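Local coordinates for YjeF-related protein (Enterococcus faecalis, PDB 2R3B), which probably catalyses the ADP-dependent dehydration of the S-form of NAD(P)HX, a hydrated and damaged NAD(P)H, with release of AMP and phosphate, at residues V47-G52 / E65-S70; I115-G120 / G148-L153; M174-Q177 / H181-I184; P226-G231 / I265-A270. All coordinates share one frame; numbering follows the deposited sequence.

Contact 1. Residues V47-G52 / E65-S70; sequences VVLIGG and EACINS
Val47 meets Cys67 across the strand–helix interface with the fork of its side chain: the sulfur SG of Cys67 sits over the branch point, 3.8 Å from Val47 CG1, with CB and CG2 scarcely farther. Cys67 brings SG there by setting it anti to its own backbone N (chi1 -172°), and a thiol suits the place because it is small and can lie among apolar groups. Val47, beta-branched and at ease in a strand, also packs on Ala242 and Ala246 of helix 233-247. Two residues on, Leu49 again points at the helix, and its CD1 comes to 4.0 Å from Cys67 CB; this leucine is modelled in two conformers, so the detail is less certain. Strand and helix belong to the beta-alpha-beta unit of strand 46-50, helix 57-70 and strand 74-78, in the ribokinase-like fold. Further along the segment, the carbonyls of Gly51 and Gly52 both reach Thr79 OG1. Within 65-70 the helix bonds to itself: Ser70 OG donates to Cys67 O at 2.7 Å, while Asn69 ND2 gives a 3.0 Å bond to Glu65 O with an N-H...O angle of 157°. The backbone N of Asn69 approaches that same carbonyl from the opposite face of its plane, and the Glu65 carboxylate is bound by Arg90, in a salt bridge, and by Gln283.

Contact 2. Residues I115-G120 / G148-L153; sequences ILIGPG and GSAITL
The carbonyl oxygen of Gly118 and the backbone N of Ser149 are joined through a single water, which donates to Gly118 O at 2.7 Å and accepts from Ser149 N at 2.9 Å. This bridge spans the end of parallel strand 114-117 and the start of helix 149-156, in the Rossmann-like core of the ribokinase superfamily, where such strand ends carry substrate-binding loops. Gly148 holds the N-cap position, and its positive phi, a conformation that comes easily to a residue with no CB, turns the chain into the helix; its own carbonyl then accepts from Ile151 N. The hydroxyl OG of Ser149 stands 3.7 Å from Gly118 O. A chi1 of 73° swings this hydroxyl back over the main chain, and it is hydrogen-bonded to the carbonyl oxygen of Gly122, a residue predicted to bind (6S)-NADPHX, so a small polar side chain joins the helix start to that loop. Next to it, Ala150 points its methyl toward the strand end. The two chains come very close here, their alpha carbons 4.7 Å apart at Gly118 and Ala150, which suits residues with little or no side chain. Gly118 also has backbone angles (phi 141°) that essentially require glycine. Pro119, beyond it, packs on Ala59, Ile60 and Ser63 of helix 57-70. The methyl CB of Ala150 lies 3.5 Å from Ile117 O and 3.7 Å from Gly118 CA, with Ile117 CG2 a looser neighbour at 4.3 Å.

Contact 3. Residues M174-Q177 / H181-I184; sequences MEWQ and HLPI
His181 approaches Gln177 through its backbone: the N of His181 gives a weak bond to Gln177 O, 2.8 Å long but bent to 122°. The histidine is the first residue past helix 173-180 to leave helical angles, and its positive phi swings the chain round so that the next residues run back along the helix they have just left. Leu182 follows, its carbonyl lying against Gln177. Gln177 CA lies 3.3 Å from Leu182 O and directs its C-H at it. Gln177 CB is nearly as close to the same oxygen, which also binds Gln187 NE2. The Leu182 side chain goes to a different residue: CD1 comes obliquely to Trp176, 4.1 Å from Trp176 NE1, the two side chains lying alongside and pointing the same way. The indole N-H is held by Asn192 OD1, while the ring also packs on Ile203 and Leu205 of strand 202-205. Here the chain leaving a helix folds back along the turns it has just made, on the surface of the alpha/beta fold, before helix 189-199 begins. At Pro183 the glutamine is again the partner: Gln177 OE1 rests 3.6 Å from Pro183 CA. Gln177 gets there by stretching out, CG anti to the backbone N (chi1 177°) and the chain extended beyond, a span that suits a long amide side chain. Ile184 then offers its backbone N to Gln177 OE1 in a long, weak bond of 3.5 Å, and its CG1 lies beside that oxygen. Ile184 CD1 also borders the selenomethionine Met174, which has two conformers, so details there are doubtful.

Contact 4. Residues P226-G231 / I265-A270; sequences PGMATG and IGDDLA
Met228 and Gly266 bring the two backbones together, their alpha carbons 6.6 Å apart, where a short 3-10 turn (226-228) lies beside the last turns of helix 252-269. The 3-10 turn is closed by Ala229 N bonding to Pro226 O at 3.2 Å; the chain then passes through an inverse gamma turn centred on Ala229, with a weak bond from Thr230 N to Met228 O. Gly266, lacking a side chain, lets the helix backbone itself serve as the packing surface. Onto it comes the end of Met228, a selenomethionine here: Met228 SE lies 3.8 Å from Gly266 CA and 4.1 Å from Gly266 C. The side chain runs out straight at chi2 (167°) and bends at chi3 (68°), where the methyl turns off. A long, flexible apolar chain is well suited to reaching a bare stretch of helix. Asp267 OD1 lies 4.2 Å from Met228 SE, but that oxygen is hydrogen-bonded to Asn225 ND2 and OD2 to Gly224 N, so the carboxylate ties the helix to the loop just ahead of the 3-10 turn. Pro226 O, in turn, bonds to Arg35 of another subunit of the tetramer. The loop leads directly into helix 233-247, whose start carries Gly234 and Asp235, predicted to bind AMP and (6S)-NADPHX, within the GTGD signature of the ribokinase superfamily.

From the N terminus the four contacts follow one another in series; none nests within or crosses another. Contact 1 brings the later part of helix 57-70 back onto strand 46-50, and contact 2 closes a longer loop from strand 114-117 to helix 149-156. These two strands are sheet neighbours, and Ile50 N probably bonds to Leu116 O. Contact 3 is the most local, a chain folding back after a helix; it meets contact 2 where Glu175 lies against Gly148, although its centre lies across the chain's centre from contact 1. Contact 4 touches none of the others, but the chain between its segments includes helix 233-247, which also covers strand 46-50.

Contact 1. Residues V47-G52 / E65-S70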
loop_
_atom_site.group_PDB
_atom_site.type_symbol
_atom_site.label_atom_id
_atom_site.label_comp_id
_atom_site.label_asym_id
_atom_site.label_seq_id
_atom_site.Cartn_x
_atom_site.Cartn_y
_atom_site.Cartn_z
ATOM N N VAL B 47 -15.887 -4.010 -17.561
ATOM C CA VAL B 47 -16.687 -3.207 -16.637
ATOM C C VAL B 47 -16.124 -1.815 -16.596
ATOM O O VAL B 47 -14.905 -1.618 -16.611
ATOM C CB VAL B 47 -16.708 -3.793 -15.196
ATOM C CG1 VAL B 47 -17.503 -2.908 -14.273
ATOM C CG2 VAL B 47 -17.251 -5.215 -15.223
ATOM N N VAL B 48 -17.007 -0.824 -16.562
ATOM C CA VAL B 48 -16.573 0.523 -16.339
ATOM C C VAL B 48 -17.234 1.051 -15.057
ATOM O O VAL B 48 -18.459 0.998 -14.929
ATOM C CB VAL B 48 -16.915 1.450 -17.547
ATOM C CG1 VAL B 48 -16.513 2.913 -17.213
ATOM C CG2 VAL B 48 -16.182 0.999 -18.810
ATOM N N LEU B 49 -16.412 1.515 -14.117
ATOM C CA LEU B 49 -16.877 2.042 -12.832
ATOM C C LEU B 49 -16.692 3.548 -12.853
ATOM O O LEU B 49 -15.588 4.039 -13.147
ATOM C CB LEU B 49 -16.054 1.425 -11.705
ATOM C CG LEU B 49 -15.913 -0.103 -11.654
ATOM C CD1 LEU B 49 -15.031 -0.498 -10.451
ATOM C CD2 LEU B 49 -17.285 -0.770 -11.593
ATOM N N ILE B 50 -17.727 4.302 -12.536
ATOM C CA ILE B 50 -17.688 5.751 -12.643
ATOM C C ILE B 50 -18.065 6.420 -11.333
ATOM O O ILE B 50 -19.142 6.182 -10.811
ATOM C CB ILE B 50 -18.677 6.224 -13.744
ATOM C CG1 ILE B 50 -18.441 5.425 -15.026
ATOM C CG2 ILE B 50 -18.555 7.754 -13.934
ATOM C CD1 ILE B 50 -19.402 5.751 -16.184
ATOM N N GLY B 51 -17.143 7.209 -10.761
ATOM C CA GLY B 51 -17.406 7.889 -9.490
ATOM C C GLY B 51 -16.128 8.416 -8.906
ATOM O O GLY B 51 -15.109 8.496 -9.591
ATOM N N GLY B 52 -16.188 8.762 -7.627
ATOM C CA GLY B 52 -15.046 9.274 -6.917
ATOM C C GLY B 52 -14.657 10.661 -7.359
ATOM O O GLY B 52 -13.727 10.854 -8.207
ATOM N N GLU B 65 -11.810 -2.476 -6.118
ATOM C CA GLU B 65 -11.224 -3.669 -5.503
ATOM C C GLU B 65 -12.247 -4.835 -5.514
ATOM O O GLU B 65 -11.898 -5.990 -5.762
ATOM C CB GLU B 65 -10.750 -3.348 -4.072
ATOM C CG GLU B 65 -9.991 -4.511 -3.421
ATOM C CD GLU B 65 -9.065 -4.107 -2.278
ATOM O OE1 GLU B 65 -9.320 -3.034 -1.668
ATOM O OE2 GLU B 65 -8.091 -4.885 -2.005
ATOM N N ALA B 66 -13.508 -4.516 -5.225
ATOM C CA ALA B 66 -14.599 -5.510 -5.219
ATOM C C ALA B 66 -14.773 -6.099 -6.620
ATOM O O ALA B 66 -14.887 -7.319 -6.802
ATOM C CB ALA B 66 -15.930 -4.834 -4.751
ATOM N N CYS B 67 -14.786 -5.235 -7.619
ATOM C CA CYS B 67 -14.998 -5.684 -9.005
ATOM C C CYS B 67 -13.889 -6.616 -9.516
ATOM O O CYS B 67 -14.161 -7.709 -10.034
ATOM C CB CYS B 67 -15.159 -4.458 -9.909
ATOM S SG CYS B 67 -15.644 -4.813 -11.601
ATOM N N ILE B 68 -12.639 -6.209 -9.312
ATOM C CA ILE B 68 -11.488 -7.021 -9.697
ATOM C C ILE B 68 -11.516 -8.345 -8.979
ATOM O O ILE B 68 -11.430 -9.404 -9.606
ATOM C CB ILE B 68 -10.184 -6.301 -9.362
ATOM C CG1 ILE B 68 -10.072 -5.046 -10.243
ATOM C CG2 ILE B 68 -8.969 -7.229 -9.561
ATOM C CD1 ILE B 68 -9.027 -4.118 -9.744
ATOM N N ASN B 69 -11.673 -8.302 -7.659
ATOM C CA ASN B 69 -11.674 -9.532 -6.877
ATOM C C ASN B 69 -12.876 -10.468 -7.145
ATOM O O ASN B 69 -12.807 -11.654 -6.857
ATOM C CB ASN B 69 -11.625 -9.196 -5.392
ATOM C CG ASN B 69 -10.238 -9.024 -4.887
ATOM O OD1 ASN B 69 -9.543 -10.027 -4.673
ATOM N ND2 ASN B 69 -9.810 -7.769 -4.674
ATOM N N SER B 70 -13.970 -9.931 -7.683
ATOM C CA SER B 70 -15.150 -10.720 -8.022
ATOM C C SER B 70 -14.952 -11.536 -9.317
ATOM O O SER B 70 -15.728 -12.464 -9.593
ATOM C CB SER B 70 -16.376 -9.821 -8.193
ATOM O OG SER B 70 -16.331 -9.203 -9.455
#

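Contact 2. Residues I115-G120 / G148-L153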
loop_
_atom_site.group_PDB
_atom_site.type_symbol
_atom_site.label_atom_id
_atom_site.label_comp_id
_atom_site.label_asym_id
_atom_site.label_seq_id
_atom_site.Cartn_x
_atom_site.Cartn_y
_atom_site.Cartn_z
ATOM N N ILE B 115 -21.760 -0.975 -16.737
ATOM C CA ILE B 115 -21.418 0.337 -16.242
ATOM C C ILE B 115 -21.997 0.495 -14.840
ATOM O O ILE B 115 -23.203 0.326 -14.649
ATOM C CB ILE B 115 -22.071 1.424 -17.123
ATOM C CG1 ILE B 115 -21.636 1.258 -18.594
ATOM C CG2 ILE B 115 -21.809 2.834 -16.564
ATOM C CD1 ILE B 115 -22.577 1.997 -19.524
ATOM N N LEU B 116 -21.143 0.865 -13.882
ATOM C CA LEU B 116 -21.556 1.280 -12.555
ATOM C C LEU B 116 -21.261 2.758 -12.439
ATOM O O LEU B 116 -20.113 3.208 -12.682
ATOM C CB LEU B 116 -20.778 0.518 -11.473
ATOM C CG LEU B 116 -20.872 1.070 -10.050
ATOM C CD1 LEU B 116 -22.330 0.962 -9.522
ATOM C CD2 LEU B 116 -19.905 0.381 -9.095
ATOM N N ILE B 117 -22.288 3.527 -12.100
ATOM C CA ILE B 117 -22.119 4.942 -11.846
ATOM C C ILE B 117 -22.662 5.326 -10.471
ATOM O O ILE B 117 -23.794 4.959 -10.097
ATOM C CB ILE B 117 -22.742 5.817 -12.971
ATOM C CG1 ILE B 117 -22.392 7.314 -12.741
ATOM C CG2 ILE B 117 -24.258 5.539 -13.106
ATOM C CD1 ILE B 117 -22.537 8.181 -14.006
ATOM N N GLY B 118 -21.828 6.011 -9.688
ATOM C CA GLY B 118 -22.313 6.638 -8.464
ATOM C C GLY B 118 -21.479 6.633 -7.198
ATOM O O GLY B 118 -21.603 7.581 -6.413
ATOM N N PRO B 119 -20.671 5.573 -6.946
ATOM C CA PRO B 119 -19.857 5.587 -5.712
ATOM C C PRO B 119 -18.946 6.811 -5.588
ATOM O O PRO B 119 -18.121 7.048 -6.439
ATOM C CB PRO B 119 -19.021 4.303 -5.816
ATOM C CG PRO B 119 -19.793 3.413 -6.709
ATOM C CD PRO B 119 -20.464 4.320 -7.709
ATOM N N GLY B 120 -19.142 7.602 -4.544
ATOM C CA GLY B 120 -18.368 8.816 -4.337
ATOM C C GLY B 120 -18.529 9.868 -5.432
ATOM O O GLY B 120 -17.684 10.759 -5.574
ATOM N N GLY B 148 -25.957 5.295 -5.162
ATOM C CA GLY B 148 -25.531 6.455 -4.357
ATOM C C GLY B 148 -26.082 7.777 -4.845
ATOM O O GLY B 148 -27.239 7.872 -5.249
ATOM N N SER B 149 -25.203 8.765 -4.938
ATOM C CA SER B 149 -25.594 10.082 -5.414
ATOM C C SER B 149 -26.075 10.128 -6.855
ATOM O O SER B 149 -26.764 11.082 -7.229
ATOM C CB SER B 149 -24.427 11.080 -5.212
ATOM O OG SER B 149 -23.370 10.849 -6.130
ATOM N N ALA B 150 -25.771 9.108 -7.668
ATOM C CA ALA B 150 -26.261 9.049 -9.026
ATOM C C ALA B 150 -27.793 8.799 -8.996
ATOM O O ALA B 150 -28.515 9.254 -9.873
ATOM C CB ALA B 150 -25.522 7.981 -9.854
ATOM N N ILE B 151 -28.282 8.128 -7.960
ATOM C CA ILE B 151 -29.737 7.929 -7.812
ATOM C C ILE B 151 -30.402 9.284 -7.499
ATOM O O ILE B 151 -31.420 9.653 -8.102
ATOM C CB ILE B 151 -30.081 6.933 -6.692
ATOM C CG1 ILE B 151 -29.424 5.573 -6.953
ATOM C CG2 ILE B 151 -31.634 6.732 -6.588
ATOM C CD1 ILE B 151 -29.562 4.581 -5.822
ATOM N N THR B 152 -29.813 10.016 -6.572
ATOM C CA THR B 152 -30.292 11.346 -6.221
ATOM C C THR B 152 -30.295 12.278 -7.420
ATOM O O THR B 152 -31.285 12.978 -7.663
ATOM C CB THR B 152 -29.464 11.939 -5.102
ATOM O OG1 THR B 152 -29.574 11.107 -3.949
ATOM C CG2 THR B 152 -29.932 13.362 -4.732
ATOM N N LEU B 153 -29.200 12.313 -8.177
ATOM C CA LEU B 153 -29.152 13.141 -9.399
ATOM C C LEU B 153 -30.158 12.682 -10.447
ATOM O O LEU B 153 -30.751 13.504 -11.178
ATOM C CB LEU B 153 -27.749 13.107 -10.005
ATOM C CG LEU B 153 -26.649 13.793 -9.187
ATOM C CD1 LEU B 153 -25.294 13.674 -9.901
ATOM C CD2 LEU B 153 -26.975 15.257 -8.838
HETATM O O HOH W 1 -22.552 8.280 -3.960
#

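Contact 3. Residues M174-Q177 / H181-I184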
loop_
_atom_site.group_PDB
_atom_site.type_symbol
_atom_site.label_atom_id
_atom_site.label_comp_id
_atom_site.label_asym_id
_atom_site.label_seq_id
_atom_site.Cartn_x
_atom_site.Cartn_y
_atom_site.Cartn_z
HETATM N N MSE B 174 -33.706 6.157 2.021
HETATM C CA MSE B 174 -33.954 7.566 1.720
HETATM C C MSE B 174 -33.734 7.871 0.233
HETATM O O MSE B 174 -34.446 8.686 -0.354
HETATM C CB MSE B 174 -33.112 8.467 2.623
HETATM C CG MSE B 174 -33.531 8.410 4.097
HETATM SE SE MSE B 174 -35.405 8.937 4.419
HETATM C CE MSE B 174 -35.245 10.841 4.163
ATOM N N GLU B 175 -32.783 7.187 -0.395
ATOM C CA GLU B 175 -32.604 7.317 -1.839
ATOM C C GLU B 175 -33.838 6.780 -2.535
ATOM O O GLU B 175 -34.300 7.370 -3.522
ATOM C CB GLU B 175 -31.315 6.601 -2.306
ATOM C CG GLU B 175 -30.036 7.377 -2.009
ATOM C CD GLU B 175 -28.761 6.519 -1.872
ATOM O OE1 GLU B 175 -28.829 5.269 -1.890
ATOM O OE2 GLU B 175 -27.666 7.118 -1.735
ATOM N N TRP B 176 -34.393 5.674 -2.031
ATOM C CA TRP B 176 -35.614 5.101 -2.621
ATOM C C TRP B 176 -36.835 6.025 -2.456
ATOM O O TRP B 176 -37.672 6.118 -3.352
ATOM C CB TRP B 176 -35.915 3.761 -1.965
ATOM C CG TRP B 176 -37.077 3.006 -2.498
ATOM C CD1 TRP B 176 -38.031 2.406 -1.741
ATOM C CD2 TRP B 176 -37.426 2.725 -3.872
ATOM N NE1 TRP B 176 -38.912 1.750 -2.530
ATOM C CE2 TRP B 176 -38.590 1.940 -3.841
ATOM C CE3 TRP B 176 -36.859 3.037 -5.123
ATOM C CZ2 TRP B 176 -39.197 1.466 -4.978
ATOM C CZ3 TRP B 176 -37.483 2.598 -6.260
ATOM C CH2 TRP B 176 -38.652 1.819 -6.191
ATOM N N GLN B 177 -36.920 6.689 -1.310
ATOM C CA GLN B 177 -37.969 7.690 -1.084
ATOM C C GLN B 177 -37.911 8.736 -2.165
ATOM O O GLN B 177 -38.919 9.127 -2.742
ATOM C CB GLN B 177 -37.793 8.338 0.283
ATOM C CG GLN B 177 -38.791 9.434 0.579
ATOM C CD GLN B 177 -38.672 9.940 2.000
ATOM O OE1 GLN B 177 -38.848 9.191 2.961
ATOM N NE2 GLN B 177 -38.349 11.219 2.137
ATOM N N HIS B 181 -40.760 8.220 -4.606
ATOM C CA HIS B 181 -41.670 9.110 -3.877
ATOM C C HIS B 181 -42.453 8.402 -2.777
ATOM O O HIS B 181 -43.408 8.964 -2.249
ATOM C CB HIS B 181 -42.598 9.855 -4.834
ATOM C CG HIS B 181 -41.857 10.637 -5.869
ATOM N ND1 HIS B 181 -41.755 10.225 -7.181
ATOM C CD2 HIS B 181 -41.109 11.758 -5.766
ATOM C CE1 HIS B 181 -41.009 11.084 -7.850
ATOM N NE2 HIS B 181 -40.601 12.022 -7.014
ATOM N N LEU B 182 -42.026 7.200 -2.396
ATOM C CA LEU B 182 -42.615 6.501 -1.257
ATOM C C LEU B 182 -41.928 6.914 0.029
ATOM O O LEU B 182 -40.751 6.601 0.238
ATOM C CB LEU B 182 -42.506 4.980 -1.418
ATOM C CG LEU B 182 -43.309 4.324 -2.534
ATOM C CD1 LEU B 182 -42.856 2.903 -2.737
ATOM C CD2 LEU B 182 -44.818 4.390 -2.244
ATOM N N PRO B 183 -42.662 7.603 0.929
ATOM C CA PRO B 183 -42.137 7.810 2.271
ATOM C C PRO B 183 -41.827 6.479 2.908
ATOM O O PRO B 183 -42.497 5.493 2.617
ATOM C CB PRO B 183 -43.306 8.485 3.009
ATOM C CG PRO B 183 -44.108 9.114 1.955
ATOM C CD PRO B 183 -43.996 8.209 0.768
ATOM N N ILE B 184 -40.831 6.453 3.780
ATOM C CA ILE B 184 -40.335 5.197 4.338
ATOM C C ILE B 184 -41.453 4.390 4.984
ATOM O O ILE B 184 -41.513 3.167 4.838
ATOM C CB ILE B 184 -39.173 5.421 5.331
ATOM C CG1 ILE B 184 -37.959 6.025 4.596
ATOM C CG2 ILE B 184 -38.784 4.094 5.982
ATOM C CD1 ILE B 184 -36.692 6.165 5.447
#

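Contact 4. Residues P226-G231 / I265-A270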
loop_
_atom_site.group_PDB
_atom_site.type_symbol
_atom_site.label_atom_id
_atom_site.label_comp_id
_atom_site.label_asym_id
_atom_site.label_seq_id
_atom_site.Cartn_x
_atom_site.Cartn_y
_atom_site.Cartn_z
ATOM N N PRO B 226 -24.896 -5.374 11.737
ATOM C CA PRO B 226 -24.448 -3.998 11.988
ATOM C C PRO B 226 -22.936 -3.765 12.077
ATOM O O PRO B 226 -22.524 -2.611 12.101
ATOM C CB PRO B 226 -25.141 -3.630 13.316
ATOM C CG PRO B 226 -25.405 -4.924 13.971
ATOM C CD PRO B 226 -25.621 -5.941 12.895
ATOM N N GLY B 227 -22.127 -4.819 12.069
ATOM C CA GLY B 227 -20.667 -4.679 11.886
ATOM C C GLY B 227 -20.275 -4.168 10.500
ATOM O O GLY B 227 -19.167 -3.672 10.302
HETATM N N MSE B 228 -21.207 -4.256 9.546
HETATM C CA MSE B 228 -21.008 -3.796 8.173
HETATM C C MSE B 228 -21.490 -2.363 7.982
HETATM O O MSE B 228 -21.424 -1.822 6.890
HETATM C CB MSE B 228 -21.764 -4.728 7.217
HETATM C CG MSE B 228 -21.244 -6.143 7.191
HETATM SE SE MSE B 228 -22.485 -7.353 6.268
HETATM C CE MSE B 228 -22.230 -6.581 4.490
ATOM N N ALA B 229 -22.001 -1.741 9.049
ATOM C CA ALA B 229 -22.564 -0.387 8.977
ATOM C C ALA B 229 -21.418 0.631 9.053
ATOM O O ALA B 229 -21.256 1.358 10.044
ATOM C CB ALA B 229 -23.556 -0.162 10.107
ATOM N N THR B 230 -20.629 0.670 7.993
ATOM C CA THR B 230 -19.464 1.513 7.969
ATOM C C THR B 230 -19.277 2.007 6.537
ATOM O O THR B 230 -19.728 1.371 5.576
ATOM C CB THR B 230 -18.199 0.779 8.487
ATOM O OG1 THR B 230 -17.110 1.714 8.553
ATOM C CG2 THR B 230 -17.790 -0.389 7.605
ATOM N N GLY B 231 -18.654 3.166 6.388
ATOM C CA GLY B 231 -18.479 3.731 5.039
ATOM C C GLY B 231 -17.734 2.798 4.120
ATOM O O GLY B 231 -16.658 2.317 4.469
ATOM N N ILE B 265 -20.174 -13.104 3.398
ATOM C CA ILE B 265 -18.793 -12.823 3.787
ATOM C C ILE B 265 -18.767 -11.854 4.971
ATOM O O ILE B 265 -18.009 -12.039 5.923
ATOM C CB ILE B 265 -17.975 -12.277 2.596
ATOM C CG1 ILE B 265 -17.785 -13.334 1.517
ATOM C CG2 ILE B 265 -16.581 -11.816 3.093
ATOM C CD1 ILE B 265 -17.324 -12.723 0.146
ATOM N N GLY B 266 -19.579 -10.811 4.917
ATOM C CA GLY B 266 -19.577 -9.813 5.969
ATOM C C GLY B 266 -20.052 -10.438 7.267
ATOM O O GLY B 266 -19.554 -10.119 8.316
ATOM N N ASP B 267 -21.018 -11.363 7.181
ATOM C CA ASP B 267 -21.532 -12.014 8.382
ATOM C C ASP B 267 -20.473 -12.915 8.988
ATOM O O ASP B 267 -20.323 -12.953 10.208
ATOM C CB ASP B 267 -22.777 -12.831 8.046
ATOM C CG ASP B 267 -24.020 -11.980 7.893
ATOM O OD1 ASP B 267 -24.011 -10.763 8.219
ATOM O OD2 ASP B 267 -25.061 -12.541 7.461
ATOM N N ASP B 268 -19.741 -13.634 8.140
ATOM C CA ASP B 268 -18.627 -14.477 8.574
ATOM C C ASP B 268 -17.536 -13.639 9.253
ATOM O O ASP B 268 -17.018 -14.009 10.318
ATOM C CB ASP B 268 -18.024 -15.292 7.421
ATOM C CG ASP B 268 -18.873 -16.486 7.028
ATOM O OD1 ASP B 268 -19.876 -16.757 7.747
ATOM O OD2 ASP B 268 -18.513 -17.125 5.996
ATOM N N LEU B 269 -17.149 -12.530 8.614
ATOM C CA LEU B 269 -16.106 -11.690 9.196
ATOM C C LEU B 269 -16.523 -11.062 10.528
ATOM O O LEU B 269 -15.694 -10.887 11.401
ATOM C CB LEU B 269 -15.678 -10.599 8.220
ATOM C CG LEU B 269 -14.967 -11.106 6.977
ATOM C CD1 LEU B 269 -14.809 -9.967 5.947
ATOM C CD2 LEU B 269 -13.645 -11.698 7.336
ATOM N N ALA B 270 -17.808 -10.728 10.669
ATOM C CA ALA B 270 -18.303 -10.090 11.862
ATOM C C ALA B 270 -18.231 -11.019 13.063
ATOM O O ALA B 270 -18.385 -10.570 14.199
ATOM C CB ALA B 270 -19.735 -9.589 11.647
#